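Local atomic coordinates of MIPZ (Caulobacter crescentus, PDB entry 2XJ9), a protein that binds ATP, probably hydrolysing it, and inhibits cell division, forming a gradient by dimerising and binding the nucleoid, probably to position the division plane. Residues R46-W58 and L227-V241. The protein carries 1 engineered substitution. Sequence-based numbering, arbitrary orientation.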
loop_
_atom_site.group_PDB
_atom_site.type_symbol
_atom_site.label_atom_id
_atom_site.label_comp_id
_atom_site.label_asym_id
_atom_site.label_seq_id
_atom_site.Cartn_x
_atom_site.Cartn_y
_atom_site.Cartn_z
ATOM N N ARG A 46 12.078 -1.720 2.046
ATOM C CA ARG A 46 12.949 -1.292 3.115
ATOM C C ARG A 46 12.743 0.167 3.440
ATOM O O ARG A 46 13.718 0.907 3.623
ATOM C CB ARG A 46 14.394 -1.530 2.718
ATOM C CG ARG A 46 14.743 -2.980 2.657
ATOM C CD ARG A 46 16.078 -3.189 1.989
ATOM N NE ARG A 46 17.094 -2.234 2.436
ATOM C CZ ARG A 46 17.660 -2.250 3.643
ATOM N NH1 ARG A 46 17.288 -3.160 4.541
ATOM N NH2 ARG A 46 18.582 -1.344 3.952
ATOM N N THR A 47 11.478 0.579 3.527
ATOM C CA THR A 47 11.141 1.988 3.786
ATOM C C THR A 47 11.701 2.551 5.117
ATOM O O THR A 47 12.288 3.642 5.145
ATOM C CB THR A 47 9.616 2.231 3.735
ATOM O OG1 THR A 47 9.044 1.604 2.574
ATOM C CG2 THR A 47 9.306 3.721 3.739
ATOM N N SER A 48 11.518 1.823 6.219
ATOM C CA SER A 48 12.050 2.287 7.497
ATOM C C SER A 48 13.570 2.313 7.434
ATOM O O SER A 48 14.193 3.272 7.869
ATOM C CB SER A 48 11.596 1.417 8.662
ATOM O OG SER A 48 10.231 1.065 8.588
ATOM N N ALA A 49 14.172 1.263 6.880
ATOM C CA ALA A 49 15.633 1.217 6.710
ATOM C C ALA A 49 16.170 2.379 5.842
ATOM O O ALA A 49 17.143 3.057 6.204
ATOM C CB ALA A 49 16.047 -0.126 6.138
ATOM N N ARG A 50 15.531 2.598 4.695
ATOM C CA ARG A 50 15.812 3.760 3.862
ATOM C C ARG A 50 15.638 5.066 4.631
ATOM O O ARG A 50 16.436 5.982 4.469
ATOM C CB ARG A 50 14.895 3.768 2.633
ATOM C CG ARG A 50 15.085 2.581 1.673
ATOM C CD ARG A 50 16.064 2.876 0.527
ATOM N NE ARG A 50 16.910 4.035 0.812
ATOM C CZ ARG A 50 16.783 5.221 0.219
ATOM N NH1 ARG A 50 17.585 6.227 0.552
ATOM N NH2 ARG A 50 15.858 5.403 -0.712
ATOM N N PHE A 51 14.595 5.175 5.453
ATOM C CA PHE A 51 14.414 6.410 6.190
ATOM C C PHE A 51 15.674 6.741 6.951
ATOM O O PHE A 51 16.201 7.834 6.846
ATOM C CB PHE A 51 13.240 6.347 7.156
ATOM C CG PHE A 51 13.046 7.618 7.942
ATOM C CD1 PHE A 51 12.452 8.727 7.357
ATOM C CD2 PHE A 51 13.475 7.717 9.255
ATOM C CE1 PHE A 51 12.284 9.908 8.083
ATOM C CE2 PHE A 51 13.319 8.896 9.982
ATOM C CZ PHE A 51 12.727 9.988 9.406
ATOM N N PHE A 52 16.179 5.769 7.695
ATOM C CA PHE A 52 17.299 6.003 8.602
ATOM C C PHE A 52 18.664 6.047 7.920
ATOM O O PHE A 52 19.580 6.707 8.408
ATOM C CB PHE A 52 17.260 5.028 9.778
ATOM C CG PHE A 52 16.106 5.265 10.699
ATOM C CD1 PHE A 52 15.031 4.405 10.727
ATOM C CD2 PHE A 52 16.080 6.384 11.512
ATOM C CE1 PHE A 52 13.966 4.639 11.566
ATOM C CE2 PHE A 52 15.024 6.629 12.349
ATOM C CZ PHE A 52 13.962 5.758 12.379
ATOM N N GLU A 53 18.810 5.370 6.788
ATOM C CA GLU A 53 19.974 5.650 5.947
ATOM C C GLU A 53 20.013 7.116 5.482
ATOM O O GLU A 53 21.090 7.693 5.368
ATOM C CB GLU A 53 20.030 4.722 4.744
ATOM C CG GLU A 53 20.139 3.275 5.118
ATOM C CD GLU A 53 20.040 2.355 3.923
ATOM O OE1 GLU A 53 19.748 2.868 2.801
ATOM O OE2 GLU A 53 20.252 1.126 4.125
ATOM N N ASN A 54 18.845 7.708 5.221
ATOM C CA ASN A 54 18.778 9.105 4.827
ATOM C C ASN A 54 19.066 10.022 6.005
ATOM O O ASN A 54 19.608 11.110 5.825
ATOM C CB ASN A 54 17.406 9.450 4.223
ATOM C CG ASN A 54 17.088 8.650 2.964
ATOM O OD1 ASN A 54 17.979 8.296 2.194
ATOM N ND2 ASN A 54 15.805 8.365 2.755
ATOM N N ARG A 55 18.694 9.585 7.207
ATOM C CA ARG A 55 18.912 10.381 8.410
ATOM C C ARG A 55 20.392 10.435 8.686
ATOM O O ARG A 55 20.979 11.508 8.860
ATOM C CB ARG A 55 18.209 9.740 9.592
ATOM C CG ARG A 55 18.189 10.567 10.874
ATOM C CD ARG A 55 17.256 9.896 11.866
ATOM N NE ARG A 55 17.097 10.622 13.111
ATOM C CZ ARG A 55 16.069 11.410 13.398
ATOM N NH1 ARG A 55 15.111 11.594 12.524
ATOM N NH2 ARG A 55 16.001 12.029 14.565
ATOM N N ARG A 56 20.976 9.247 8.742
ATOM C CA ARG A 56 22.411 9.046 8.808
ATOM C C ARG A 56 23.140 9.978 7.840
ATOM O O ARG A 56 23.890 10.845 8.260
ATOM C CB ARG A 56 22.705 7.571 8.483
ATOM C CG ARG A 56 24.162 7.119 8.598
ATOM C CD ARG A 56 24.765 7.369 9.985
ATOM N NE ARG A 56 24.855 8.797 10.274
ATOM C CZ ARG A 56 25.534 9.317 11.289
ATOM N NH1 ARG A 56 25.551 10.637 11.485
ATOM N NH2 ARG A 56 26.195 8.513 12.112
ATOM N N ALA A 57 22.894 9.813 6.541
ATOM C CA ALA A 57 23.563 10.613 5.515
ATOM C C ALA A 57 23.325 12.106 5.645
ATOM O O ALA A 57 24.207 12.893 5.319
ATOM C CB ALA A 57 23.171 10.148 4.141
ATOM N N TRP A 58 22.142 12.493 6.116
ATOM C CA TRP A 58 21.792 13.907 6.250
ATOM C C TRP A 58 22.433 14.589 7.476
ATOM O O TRP A 58 23.144 15.593 7.336
ATOM C CB TRP A 58 20.277 14.088 6.278
ATOM C CG TRP A 58 19.865 15.532 6.268
ATOM C CD1 TRP A 58 19.613 16.299 5.174
ATOM C CD2 TRP A 58 19.671 16.381 7.404
ATOM N NE1 TRP A 58 19.267 17.570 5.552
ATOM C CE2 TRP A 58 19.300 17.650 6.916
ATOM C CE3 TRP A 58 19.772 16.194 8.785
ATOM C CZ2 TRP A 58 19.025 18.724 7.757
ATOM C CZ3 TRP A 58 19.501 17.265 9.622
ATOM C CH2 TRP A 58 19.127 18.514 9.104
ATOM N N LEU A 227 9.243 14.853 4.674
ATOM C CA LEU A 227 10.621 14.873 5.162
ATOM C C LEU A 227 11.370 13.555 4.938
ATOM O O LEU A 227 12.532 13.404 5.336
ATOM C CB LEU A 227 10.649 15.253 6.638
ATOM C CG LEU A 227 10.048 16.619 6.926
ATOM C CD1 LEU A 227 9.898 16.853 8.418
ATOM C CD2 LEU A 227 10.935 17.665 6.296
ATOM N N PHE A 228 10.720 12.605 4.284
ATOM C CA PHE A 228 11.334 11.300 4.088
ATOM C C PHE A 228 12.704 11.361 3.436
ATOM O O PHE A 228 13.590 10.601 3.782
ATOM C CB PHE A 228 10.423 10.399 3.279
ATOM C CG PHE A 228 11.073 9.130 2.826
ATOM C CD1 PHE A 228 10.966 7.972 3.578
ATOM C CD2 PHE A 228 11.774 9.079 1.629
ATOM C CE1 PHE A 228 11.543 6.791 3.136
ATOM C CE2 PHE A 228 12.369 7.887 1.192
ATOM C CZ PHE A 228 12.251 6.755 1.949
ATOM N N PRO A 229 12.881 12.249 2.463
ATOM C CA PRO A 229 14.200 12.244 1.808
ATOM C C PRO A 229 15.353 12.623 2.749
ATOM O O PRO A 229 16.502 12.292 2.462
ATOM C CB PRO A 229 14.043 13.289 0.691
ATOM C CG PRO A 229 12.571 13.324 0.429
ATOM C CD PRO A 229 11.892 13.070 1.743
ATOM N N PHE A 230 15.045 13.301 3.853
ATOM C CA PHE A 230 16.070 13.756 4.787
ATOM C C PHE A 230 16.191 12.809 5.963
ATOM O O PHE A 230 17.149 12.871 6.726
ATOM C CB PHE A 230 15.715 15.125 5.332
ATOM C CG PHE A 230 15.399 16.132 4.275
ATOM C CD1 PHE A 230 14.159 16.739 4.233
ATOM C CD2 PHE A 230 16.339 16.468 3.321
ATOM C CE1 PHE A 230 13.872 17.665 3.269
ATOM C CE2 PHE A 230 16.050 17.395 2.354
ATOM C CZ PHE A 230 14.819 17.993 2.330
ATOM N N GLY A 231 15.208 11.933 6.105
ATOM C CA GLY A 231 15.155 11.062 7.252
ATOM C C GLY A 231 14.937 11.902 8.484
ATOM O O GLY A 231 15.684 11.799 9.415
ATOM N N LEU A 232 13.918 12.752 8.463
ATOM C CA LEU A 232 13.535 13.541 9.619
ATOM C C LEU A 232 12.021 13.418 9.827
ATOM O O LEU A 232 11.303 12.937 8.943
ATOM C CB LEU A 232 13.898 15.007 9.396
ATOM C CG LEU A 232 15.303 15.468 8.977
ATOM C CD1 LEU A 232 15.296 16.955 8.611
ATOM C CD2 LEU A 232 16.313 15.209 10.067
ATOM N N THR A 233 11.535 13.858 10.989
ATOM C CA THR A 233 10.094 13.901 11.260
ATOM C C THR A 233 9.740 15.200 11.993
ATOM O O THR A 233 10.628 16.006 12.267
ATOM C CB THR A 233 9.650 12.694 12.107
ATOM O OG1 THR A 233 9.980 12.928 13.474
ATOM C CG2 THR A 233 10.346 11.433 11.650
ATOM N N ILE A 234 8.460 15.415 12.303
ATOM C CA ILE A 234 8.061 16.619 13.048
ATOM C C ILE A 234 8.798 16.721 14.381
ATOM O O ILE A 234 9.115 17.816 14.855
ATOM C CB ILE A 234 6.542 16.680 13.375
ATOM C CG1 ILE A 234 5.811 15.463 12.843
ATOM C CG2 ILE A 234 5.930 17.956 12.870
ATOM C CD1 ILE A 234 5.988 14.258 13.708
ATOM N N ALA A 235 9.040 15.569 14.994
ATOM C CA ALA A 235 9.685 15.519 16.284
ATOM C C ALA A 235 11.103 16.094 16.233
ATOM O O ALA A 235 11.720 16.307 17.267
ATOM C CB ALA A 235 9.707 14.094 16.782
ATOM N N ASP A 236 11.611 16.349 15.032
ATOM C CA ASP A 236 12.952 16.893 14.856
ATOM C C ASP A 236 12.961 18.396 14.624
ATOM O O ASP A 236 14.016 19.020 14.613
ATOM C CB ASP A 236 13.621 16.248 13.656
ATOM C CG ASP A 236 13.991 14.831 13.901
ATOM O OD1 ASP A 236 13.533 13.970 13.126
ATOM O OD2 ASP A 236 14.748 14.582 14.858
ATOM N N LEU A 237 11.791 18.980 14.416
ATOM C CA LEU A 237 11.739 20.341 13.911
ATOM C C LEU A 237 11.791 21.444 14.957
ATOM O O LEU A 237 10.892 22.272 15.069
ATOM C CB LEU A 237 10.571 20.529 12.950
ATOM C CG LEU A 237 10.694 19.640 11.716
ATOM C CD1 LEU A 237 9.558 19.939 10.771
ATOM C CD2 LEU A 237 12.028 19.853 11.049
ATOM N N SER A 238 12.941 21.507 15.624
ATOM C CA SER A 238 13.345 22.673 16.398
ATOM C C SER A 238 13.925 23.780 15.503
ATOM O O SER A 238 14.222 23.553 14.331
ATOM C CB SER A 238 14.405 22.269 17.414
ATOM O OG SER A 238 15.636 22.025 16.753
ATOM N N PRO A 239 14.103 24.981 16.078
ATOM C CA PRO A 239 14.743 26.160 15.493
ATOM C C PRO A 239 16.012 25.845 14.693
ATOM O O PRO A 239 16.271 26.515 13.685
ATOM C CB PRO A 239 15.126 26.977 16.728
ATOM C CG PRO A 239 14.108 26.633 17.745
ATOM C CD PRO A 239 13.666 25.227 17.465
ATOM N N GLN A 240 16.795 24.864 15.143
ATOM C CA GLN A 240 18.062 24.524 14.488
ATOM C C GLN A 240 17.832 23.703 13.224
ATOM O O GLN A 240 18.458 23.930 12.183
ATOM C CB GLN A 240 18.978 23.739 15.437
ATOM C CG GLN A 240 19.181 24.380 16.810
ATOM C CD GLN A 240 18.286 23.775 17.886
ATOM O OE1 GLN A 240 18.483 22.628 18.308
ATOM N NE2 GLN A 240 17.296 24.543 18.333
ATOM N N VAL A 241 16.927 22.736 13.336
ATOM C CA VAL A 241 16.563 21.867 12.230
ATOM C C VAL A 241 15.363 22.444 11.489
ATOM O O VAL A 241 14.242 22.449 12.010
ATOM C CB VAL A 241 16.185 20.469 12.743
ATOM C CG1 VAL A 241 15.889 19.538 11.583
ATOM C CG2 VAL A 241 17.293 19.907 13.623
#
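Arg55 grips Asp236 end-on, tying helix 47-62, which begins at the magnesium-site residue Thr47, to the loop before helix 249-263 of this P-loop ATPase. NH1 meets OD1 and NH2 meets OD2 of Asp236, each at 2.9 Å on the syn side, guanidinium and carboxylate planes 45° apart. With CG opposite the backbone N (chi1 -172°) and the chain extended, Arg55 runs past Gly231, whose O takes a second bond from NH1 at 3.2 Å. Tyr31 OH also bonds Asp236 OD2, and Arg55 NH2 donates to Pro67 O. A methionine in place of Arg55 would probably leave the buried Asp236 carboxylate without its countercharge and Gly231 O without this donor.

Aromatic rings of the helix pack against the same loop. Gly231 CA lies over the Phe51 face, 3.5 Å from the ring centroid; positive phi and the close helix backbone suit a residue without a side chain. Trp58 offers one face to Phe230 CB and Leu232 CD1; the Phe230 edge meets its five-membered ring in an offset edge-to-face pair, planes 60° apart. Asn54 brings a short N-H donor: ND2 lies over the Phe228 ring and weakly bonds Phe228 O.

Asp236 OD1 uses its anti lone pair for Thr233 N, at 2.9 Å.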